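Local atomic coordinates of prephenate dehydrogenase (Corynebacterium glutamicum ATCC 13032, PDB entry 3KTD), a protein that probably oxidises prephenate to 4-hydroxyphenylpyruvate with NAD+ or NADP+, a step of tyrosine biosynthesis. Residues 103-106 / 107-111; 188-191 / 192-196; 284-287 / 288-292. All coordinates share one frame; numbering follows the deposited sequence.

Contact 1 of 3, residues 103-106 / 107-111; sequences VKTA and VYDAV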
ATOM      1  N   VAL A 103      10.306   4.439 -17.706  1.00 41.27           N
ATOM      2  CA  VAL A 103      11.381   3.528 -18.122  1.00 40.65           C
ATOM      3  C   VAL A 103      12.364   4.328 -18.968  1.00 40.66           C
ATOM      4  O   VAL A 103      11.953   5.198 -19.727  1.00 41.82           O
ATOM      5  CB  VAL A 103      10.835   2.339 -18.938  1.00 40.34           C
ATOM      6  CG1 VAL A 103      11.946   1.362 -19.283  1.00 40.41           C
ATOM      7  CG2 VAL A 103       9.758   1.627 -18.161  1.00 38.92           C
ATOM      8  N   LYS A 104      13.655   4.031 -18.840  1.00 39.93           N
ATOM      9  CA  LYS A 104      14.711   4.845 -19.460  1.00 38.26           C
ATOM     10  C   LYS A 104      15.523   4.138 -20.545  1.00 38.14           C
ATOM     11  O   LYS A 104      15.900   4.766 -21.537  1.00 39.03           O
ATOM     12  CB  LYS A 104      15.644   5.368 -18.366  1.00 37.67           C
ATOM     13  CG  LYS A 104      15.073   6.543 -17.604  1.00 35.10           C
ATOM     14  CD  LYS A 104      15.334   7.832 -18.347  1.00 34.97           C
ATOM     15  CE  LYS A 104      14.123   8.705 -18.394  1.00 33.15           C
ATOM     16  NZ  LYS A 104      13.065   8.112 -19.243  1.00 30.33           N
ATOM     17  N   THR A 105      15.809   2.852 -20.373  1.00 37.22           N
ATOM     18  CA  THR A 105      16.587   2.136 -21.377  1.00 37.12           C
ATOM     19  C   THR A 105      15.872   2.143 -22.723  1.00 37.86           C
ATOM     20  O   THR A 105      16.499   2.368 -23.763  1.00 38.30           O
ATOM     21  CB  THR A 105      16.882   0.680 -20.974  1.00 36.77           C
ATOM     22  OG1 THR A 105      17.695   0.665 -19.797  1.00 36.87           O
ATOM     23  CG2 THR A 105      17.618  -0.064 -22.094  1.00 34.71           C
ATOM     24  N   ALA A 106      14.561   1.910 -22.707  1.00 37.69           N
ATOM     25  CA  ALA A 106      13.796   1.851 -23.950  1.00 37.36           C
ATOM     26  C   ALA A 106      13.877   3.174 -24.727  1.00 37.15           C
ATOM     27  O   ALA A 106      13.934   3.173 -25.967  1.00 37.88           O
ATOM     28  CB  ALA A 106      12.352   1.473 -23.668  1.00 36.89           C
ATOM     29  N   VAL A 107      13.904   4.288 -23.999  1.00 36.09           N
ATOM     30  CA  VAL A 107      13.964   5.615 -24.616  1.00 35.50           C
ATOM     31  C   VAL A 107      15.356   5.896 -25.156  1.00 35.22           C
ATOM     32  O   VAL A 107      15.508   6.297 -26.309  1.00 35.83           O
ATOM     33  CB  VAL A 107      13.566   6.724 -23.621  1.00 34.86           C
ATOM     34  CG1 VAL A 107      13.727   8.092 -24.237  1.00 31.16           C
ATOM     35  CG2 VAL A 107      12.150   6.517 -23.194  1.00 36.16           C
ATOM     36  N   TYR A 108      16.370   5.684 -24.326  1.00 34.62           N
ATOM     37  CA  TYR A 108      17.744   5.941 -24.736  1.00 34.77           C
ATOM     38  C   TYR A 108      18.069   5.158 -26.021  1.00 35.32           C
ATOM     39  O   TYR A 108      18.632   5.718 -26.969  1.00 35.88           O
ATOM     40  CB  TYR A 108      18.703   5.612 -23.588  1.00 34.90           C
ATOM     41  CG  TYR A 108      20.131   6.087 -23.757  1.00 35.02           C
ATOM     42  CD1 TYR A 108      20.420   7.333 -24.326  1.00 36.72           C
ATOM     43  CD2 TYR A 108      21.194   5.314 -23.292  1.00 32.26           C
ATOM     44  CE1 TYR A 108      21.734   7.771 -24.468  1.00 36.88           C
ATOM     45  CE2 TYR A 108      22.511   5.744 -23.422  1.00 33.80           C
ATOM     46  CZ  TYR A 108      22.777   6.976 -24.009  1.00 37.46           C
ATOM     47  OH  TYR A 108      24.080   7.412 -24.142  1.00 38.30           O
ATOM     48  N   ASP A 109      17.678   3.883 -26.057  1.00 34.91           N
ATOM     49  CA  ASP A 109      17.813   3.050 -27.250  1.00 34.60           C
ATOM     50  C   ASP A 109      17.164   3.709 -28.467  1.00 34.13           C
ATOM     51  O   ASP A 109      17.766   3.785 -29.544  1.00 34.48           O
ATOM     52  CB  ASP A 109      17.151   1.683 -27.032  1.00 34.82           C
ATOM     53  CG  ASP A 109      17.966   0.758 -26.160  1.00 35.29           C
ATOM     54  OD1 ASP A 109      19.149   1.033 -25.885  1.00 39.04           O
ATOM     55  OD2 ASP A 109      17.414  -0.275 -25.756  1.00 40.38           O
ATOM     56  N   ALA A 110      15.932   4.174 -28.295  1.00 33.03           N
ATOM     57  CA  ALA A 110      15.204   4.805 -29.384  1.00 32.57           C
ATOM     58  C   ALA A 110      15.944   6.052 -29.855  1.00 32.13           C
ATOM     59  O   ALA A 110      15.974   6.341 -31.049  1.00 31.06           O
ATOM     60  CB  ALA A 110      13.786   5.150 -28.952  1.00 32.22           C
ATOM     61  N   VAL A 111      16.548   6.772 -28.913  1.00 32.11           N
ATOM     62  CA  VAL A 111      17.319   7.968 -29.234  1.00 32.81           C
ATOM     63  C   VAL A 111      18.630   7.622 -29.957  1.00 32.94           C
ATOM     64  O   VAL A 111      19.025   8.304 -30.897  1.00 32.41           O
ATOM     65  CB  VAL A 111      17.613   8.789 -27.969  1.00 33.23           C
ATOM     66  CG1 VAL A 111      18.703   9.802 -28.233  1.00 30.85           C
ATOM     67  CG2 VAL A 111      16.329   9.464 -27.464  1.00 33.13           C
TER
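V107 turns its isopropyl group back over the first turn of helix 105-113, with CG2 3.7 Å from V103 O and CB at the same distance from K104 O. This is the packed side of the turn. V107 and V111 also meet Y120 of strand 120-125, and M78 of helix 78-91 lies against V107. K104 O receives the amide of Y108 at 3.0 Å from Y108 N in a nearly straight bond (176°), and more weakly the amide of V107, so the helix starts on a carbonyl that lies just before it. The ammonium of K104 curls back to V103 O, 3.2 Å from NZ, approaching from above the carbonyl plane, while D99 supplies its salt bridge. The turn opens the helix of the beta-alpha-beta unit formed by strand 97-99, helix 105-113 and strand 120-125, within the Rossmann-type nucleotide-binding domain. On the looser, more exposed side T105 and D109 run side by side. T105 CG2 is anti to the backbone N (chi1 -63° for OG1), which lays the methyl alongside the carboxylate, 3.7 Å from D109 OD2, and leaves OG1 to bond D191. The two side chains meet in van der Waals contact alone, and D109 is exposed to solvent. The backbone bonds of this turn are D109 N to T105 O, 3.0 Å, and A110 N to A106 O, 3.2 Å.

Contact 2 of 3, residues 188-191 / 192-196; sequences GPHD and AAAAR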
ATOM      1  N   GLY A 188      20.544   1.696 -16.713  1.00 33.49           N
ATOM      2  CA  GLY A 188      20.453   0.343 -16.167  1.00 34.06           C
ATOM      3  C   GLY A 188      20.122   0.305 -14.686  1.00 35.07           C
ATOM      4  O   GLY A 188      19.194  -0.396 -14.273  1.00 34.96           O
ATOM      5  N   PRO A 189      20.900   1.038 -13.870  1.00 35.43           N
ATOM      6  CA  PRO A 189      20.640   1.164 -12.444  1.00 35.41           C
ATOM      7  C   PRO A 189      19.249   1.720 -12.152  1.00 35.56           C
ATOM      8  O   PRO A 189      18.609   1.299 -11.187  1.00 36.84           O
ATOM      9  CB  PRO A 189      21.718   2.143 -11.989  1.00 35.45           C
ATOM     10  CG  PRO A 189      22.841   1.880 -12.921  1.00 35.79           C
ATOM     11  CD  PRO A 189      22.182   1.665 -14.240  1.00 35.29           C
ATOM     12  N   HIS A 190      18.785   2.646 -12.984  1.00 35.24           N
ATOM     13  CA  HIS A 190      17.448   3.222 -12.826  1.00 34.92           C
ATOM     14  C   HIS A 190      16.325   2.222 -13.091  1.00 34.84           C
ATOM     15  O   HIS A 190      15.393   2.102 -12.298  1.00 35.07           O
ATOM     16  CB  HIS A 190      17.258   4.408 -13.769  1.00 34.44           C
ATOM     17  CG  HIS A 190      15.853   4.911 -13.818  1.00 32.02           C
ATOM     18  ND1 HIS A 190      14.893   4.351 -14.636  1.00 31.41           N
ATOM     19  CD2 HIS A 190      15.241   5.918 -13.148  1.00 31.24           C
ATOM     20  CE1 HIS A 190      13.752   4.999 -14.473  1.00 32.84           C
ATOM     21  NE2 HIS A 190      13.934   5.954 -13.577  1.00 31.89           N
ATOM     22  N   ASP A 191      16.388   1.546 -14.230  1.00 34.74           N
ATOM     23  CA  ASP A 191      15.351   0.581 -14.589  1.00 34.73           C
ATOM     24  C   ASP A 191      15.342  -0.575 -13.579  1.00 34.67           C
ATOM     25  O   ASP A 191      14.286  -1.115 -13.263  1.00 34.44           O
ATOM     26  CB  ASP A 191      15.546   0.053 -16.014  1.00 34.48           C
ATOM     27  CG  ASP A 191      15.285   1.108 -17.091  1.00 35.13           C
ATOM     28  OD1 ASP A 191      14.796   2.221 -16.779  1.00 34.05           O
ATOM     29  OD2 ASP A 191      15.575   0.806 -18.270  1.00 35.69           O
ATOM     30  N   ALA A 192      16.523  -0.937 -13.086  1.00 34.36           N
ATOM     31  CA  ALA A 192      16.666  -1.944 -12.047  1.00 34.69           C
ATOM     32  C   ALA A 192      15.913  -1.483 -10.801  1.00 36.51           C
ATOM     33  O   ALA A 192      15.222  -2.272 -10.156  1.00 37.34           O
ATOM     34  CB  ALA A 192      18.129  -2.164 -11.717  1.00 33.49           C
ATOM     35  N   ALA A 193      16.043  -0.202 -10.471  1.00 36.97           N
ATOM     36  CA  ALA A 193      15.359   0.349  -9.307  1.00 37.31           C
ATOM     37  C   ALA A 193      13.851   0.424  -9.528  1.00 37.54           C
ATOM     38  O   ALA A 193      13.082  -0.056  -8.699  1.00 39.11           O
ATOM     39  CB  ALA A 193      15.908   1.722  -8.971  1.00 37.18           C
ATOM     40  N   ALA A 194      13.432   1.014 -10.644  1.00 36.71           N
ATOM     41  CA  ALA A 194      12.008   1.187 -10.929  1.00 35.98           C
ATOM     42  C   ALA A 194      11.299  -0.151 -11.038  1.00 36.18           C
ATOM     43  O   ALA A 194      10.121  -0.245 -10.725  1.00 36.65           O
ATOM     44  CB  ALA A 194      11.809   1.969 -12.204  1.00 36.08           C
ATOM     45  N   ALA A 195      12.007  -1.179 -11.500  1.00 35.92           N
ATOM     46  CA  ALA A 195      11.424  -2.512 -11.605  1.00 35.52           C
ATOM     47  C   ALA A 195      11.023  -2.979 -10.214  1.00 36.21           C
ATOM     48  O   ALA A 195       9.927  -3.522 -10.010  1.00 35.91           O
ATOM     49  CB  ALA A 195      12.404  -3.496 -12.228  1.00 34.56           C
ATOM     50  N   ARG A 196      11.921  -2.745  -9.260  1.00 36.08           N
ATOM     51  CA  ARG A 196      11.713  -3.158  -7.886  1.00 35.88           C
ATOM     52  C   ARG A 196      10.684  -2.299  -7.162  1.00 36.06           C
ATOM     53  O   ARG A 196       9.709  -2.827  -6.634  1.00 36.69           O
ATOM     54  CB  ARG A 196      13.030  -3.107  -7.119  1.00 35.86           C
ATOM     55  CG  ARG A 196      14.096  -4.088  -7.624  1.00 35.70           C
ATOM     56  CD  ARG A 196      15.450  -3.827  -6.955  1.00 35.07           C
ATOM     57  NE  ARG A 196      16.440  -4.832  -7.322  1.00 36.57           N
ATOM     58  CZ  ARG A 196      16.547  -6.042  -6.777  1.00 37.24           C
ATOM     59  NH1 ARG A 196      15.720  -6.441  -5.817  1.00 41.72           N
ATOM     60  NH2 ARG A 196      17.488  -6.867  -7.205  1.00 38.46           N
TER
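The first turns of the long helix 187-214, in the region assigned to the dimerization domain, carry this contact, and four successive i to i+4 bonds join 188-191 to 192-196. A194 N to H190 O is the shortest and straightest of them, 2.8 Å at 172°. The amide of A195 reaches D191 O, 2.9 Å from its N, and N248 gives that same carbonyl a second donor. Alanine methyls lie against these carbonyl oxygens: A192 CB sits 3.3 Å from G188 O, and A195 CB 3.2 Å from D191 O. In H190, CG is anti to the backbone N (chi1 171°), which brings CE1 to 4.3 Å from A194 CB, obliquely. NE2 of this ring is hydrogen-bonded to H124 ND1, the two ring planes at about 75°. L222 and S219 of the second subunit pack on H190 and A193. T105 OG1 and K104 N likewise reach the D191 carboxylate, so this buried group is gripped by several donors and the imidazole rotation is fixed from both nitrogens. In a His-carboxylate hydrogen bond, H190 ND1 meets D191 OD1 at 3.0 Å, the oxygen lying in the ring plane and approached on its anti side.

Contact 3 of 3, residues 284-287 / 288-292; sequences GYRS and RIRYE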
ATOM      1  N   GLY A 284      11.349  -8.423   6.243  1.00 30.11           N
ATOM      2  CA  GLY A 284      10.401  -7.442   5.736  1.00 30.68           C
ATOM      3  C   GLY A 284      10.371  -6.205   6.608  1.00 30.90           C
ATOM      4  O   GLY A 284      10.508  -5.085   6.118  1.00 30.83           O
ATOM      5  N   TYR A 285      10.226  -6.420   7.909  1.00 30.88           N
ATOM      6  CA  TYR A 285      10.200  -5.334   8.874  1.00 30.90           C
ATOM      7  C   TYR A 285      11.442  -4.466   8.808  1.00 31.02           C
ATOM      8  O   TYR A 285      11.369  -3.245   8.826  1.00 31.55           O
ATOM      9  CB  TYR A 285      10.072  -5.898  10.287  1.00 30.40           C
ATOM     10  CG  TYR A 285      10.127  -4.843  11.366  1.00 30.82           C
ATOM     11  CD1 TYR A 285       9.084  -3.935  11.531  1.00 32.78           C
ATOM     12  CD2 TYR A 285      11.217  -4.751  12.224  1.00 31.84           C
ATOM     13  CE1 TYR A 285       9.129  -2.958  12.517  1.00 32.50           C
ATOM     14  CE2 TYR A 285      11.266  -3.783  13.217  1.00 31.67           C
ATOM     15  CZ  TYR A 285      10.218  -2.892  13.357  1.00 30.72           C
ATOM     16  OH  TYR A 285      10.261  -1.933  14.332  1.00 31.68           O
ATOM     17  N   ARG A 286      12.584  -5.118   8.741  1.00 30.45           N
ATOM     18  CA  ARG A 286      13.860  -4.447   8.786  1.00 30.09           C
ATOM     19  C   ARG A 286      14.022  -3.601   7.525  1.00 30.06           C
ATOM     20  O   ARG A 286      14.494  -2.467   7.575  1.00 30.22           O
ATOM     21  CB  ARG A 286      14.952  -5.508   8.872  1.00 29.64           C
ATOM     22  CG  ARG A 286      15.939  -5.313   9.960  1.00 31.58           C
ATOM     23  CD  ARG A 286      16.521  -6.639  10.356  1.00 35.35           C
ATOM     24  NE  ARG A 286      17.038  -7.344   9.187  1.00 37.79           N
ATOM     25  CZ  ARG A 286      16.963  -8.658   8.988  1.00 37.82           C
ATOM     26  NH1 ARG A 286      16.364  -9.458   9.864  1.00 39.20           N
ATOM     27  NH2 ARG A 286      17.459  -9.171   7.871  1.00 38.62           N
ATOM     28  N   SER A 287      13.612  -4.165   6.398  1.00 29.91           N
ATOM     29  CA  SER A 287      13.689  -3.485   5.114  1.00 29.65           C
ATOM     30  C   SER A 287      12.782  -2.269   5.081  1.00 29.67           C
ATOM     31  O   SER A 287      13.178  -1.198   4.629  1.00 30.14           O
ATOM     32  CB  SER A 287      13.306  -4.449   3.991  1.00 29.52           C
ATOM     33  OG  SER A 287      14.306  -5.428   3.806  1.00 27.37           O
ATOM     34  N   ARG A 288      11.560  -2.449   5.556  1.00 29.90           N
ATOM     35  CA  ARG A 288      10.604  -1.361   5.664  1.00 30.38           C
ATOM     36  C   ARG A 288      11.125  -0.252   6.576  1.00 30.73           C
ATOM     37  O   ARG A 288      10.899   0.918   6.303  1.00 31.04           O
ATOM     38  CB  ARG A 288       9.260  -1.900   6.168  1.00 30.91           C
ATOM     39  CG  ARG A 288       8.214  -0.856   6.535  1.00 33.09           C
ATOM     40  CD  ARG A 288       7.879   0.096   5.397  1.00 35.00           C
ATOM     41  NE  ARG A 288       6.969   1.143   5.849  1.00 33.52           N
ATOM     42  CZ  ARG A 288       6.320   1.992   5.059  1.00 35.61           C
ATOM     43  NH1 ARG A 288       6.432   1.937   3.733  1.00 34.88           N
ATOM     44  NH2 ARG A 288       5.521   2.895   5.610  1.00 38.08           N
ATOM     45  N   ILE A 289      11.821  -0.613   7.652  1.00 31.23           N
ATOM     46  CA  ILE A 289      12.375   0.378   8.558  1.00 32.07           C
ATOM     47  C   ILE A 289      13.470   1.171   7.858  1.00 33.83           C
ATOM     48  O   ILE A 289      13.549   2.385   8.027  1.00 33.70           O
ATOM     49  CB  ILE A 289      12.902  -0.260   9.871  1.00 32.48           C
ATOM     50  CG1 ILE A 289      11.739  -0.826  10.703  1.00 32.49           C
ATOM     51  CG2 ILE A 289      13.673   0.745  10.711  1.00 29.62           C
ATOM     52  CD1 ILE A 289      10.654   0.167  11.054  1.00 29.45           C
ATOM     53  N   ARG A 290      14.309   0.491   7.076  1.00 35.88           N
ATOM     54  CA  ARG A 290      15.346   1.170   6.288  1.00 37.61           C
ATOM     55  C   ARG A 290      14.741   2.155   5.280  1.00 37.27           C
ATOM     56  O   ARG A 290      15.282   3.245   5.087  1.00 36.31           O
ATOM     57  CB  ARG A 290      16.297   0.180   5.585  1.00 38.32           C
ATOM     58  CG  ARG A 290      17.396  -0.373   6.519  1.00 45.26           C
ATOM     59  CD  ARG A 290      18.542  -1.110   5.774  1.00 52.07           C
ATOM     60  NE  ARG A 290      18.162  -2.450   5.296  1.00 55.90           N
ATOM     61  CZ  ARG A 290      18.150  -3.564   6.040  1.00 57.08           C
ATOM     62  NH1 ARG A 290      18.503  -3.544   7.324  1.00 59.19           N
ATOM     63  NH2 ARG A 290      17.783  -4.722   5.494  1.00 57.07           N
ATOM     64  N   TYR A 291      13.622   1.786   4.656  1.00 37.55           N
ATOM     65  CA  TYR A 291      12.952   2.694   3.724  1.00 37.78           C
ATOM     66  C   TYR A 291      12.428   3.949   4.447  1.00 38.32           C
ATOM     67  O   TYR A 291      12.738   5.082   4.045  1.00 37.57           O
ATOM     68  CB  TYR A 291      11.810   2.001   2.983  1.00 37.44           C
ATOM     69  CG  TYR A 291      10.934   2.987   2.245  1.00 38.69           C
ATOM     70  CD1 TYR A 291      11.389   3.627   1.093  1.00 38.40           C
ATOM     71  CD2 TYR A 291       9.667   3.318   2.721  1.00 38.00           C
ATOM     72  CE1 TYR A 291      10.602   4.546   0.428  1.00 37.46           C
ATOM     73  CE2 TYR A 291       8.869   4.235   2.054  1.00 37.70           C
ATOM     74  CZ  TYR A 291       9.343   4.849   0.918  1.00 38.88           C
ATOM     75  OH  TYR A 291       8.555   5.766   0.260  1.00 43.20           O
ATOM     76  N   GLU A 292      11.640   3.745   5.505  1.00 38.46           N
ATOM     77  CA  GLU A 292      11.102   4.861   6.281  1.00 39.46           C
ATOM     78  C   GLU A 292      12.204   5.787   6.757  1.00 40.42           C
ATOM     79  O   GLU A 292      12.088   7.000   6.657  1.00 39.86           O
ATOM     80  CB  GLU A 292      10.330   4.364   7.489  1.00 39.77           C
ATOM     81  CG  GLU A 292       8.979   3.771   7.167  1.00 42.03           C
ATOM     82  CD  GLU A 292       8.335   3.111   8.373  1.00 43.55           C
ATOM     83  OE1 GLU A 292       8.949   3.115   9.464  1.00 45.00           O
ATOM     84  OE2 GLU A 292       7.207   2.590   8.235  1.00 46.45           O
TER
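R288 bonds its amide to G284 O, N to O 2.9 Å, and its CB rests on that carbonyl oxygen. Bent at chi2 (57°), its chain leads away from the first segment, and NE forms a salt bridge with E292 OE2 at 2.8 Å, reached from above the carboxylate plane. I289 follows with its own amide on Y285 O. Its CG1 lies over one face of the Y285 ring, a CH-pi contact 3.8 Å from CG1 to the ring centroid and 15° off the normal, while CD1 lies nearest Y285 CE1 and CZ. R290 runs alongside R286, both pointing the same way, with the guanidinium planes 43° apart. R290 NH1 comes 4.1 Å from R286 CG, and its like-charged neighbour, R286 NE, is only slightly farther at 4.5 Å. The R286 carbonyl oxygen lies over the centre of one face of the R290 guanidinium, and D213 of the second subunit pairs with NH2, which would offset the repulsion. Y291 closes the series with its N 3.0 Å from S287 O, its ring directed away. Helix 278-293 lies against the second subunit: Y291 meets Y227 of that subunit's helix 225-230 edge-to-face, S287 touches I210 of its helix 187-214 and also bonds N283 of its own helix, and R288 and Y285 pack on G235 of the second subunit.

All three contacts are short stretches of helix, contact 1 at a helix start, tied by i to i+4 backbone bonds, but they differ in setting. Contact 2 is the most buried; contacts 1 and 3 are partly buried, and contact 3 lies farthest from the chain's centre. Contacts 1 and 2 touch through the D191 carboxylate, which joins the nucleotide-binding domain to helix 187-214. Contact 3 stays separate, its nearest atoms about 10 Å from contact 2 and about 18 Å from contact 1. It is rich in arginine and tyrosine, whereas 192-196 is mostly alanine. Contacts 2 and 3 both face the second subunit; contact 1 does not.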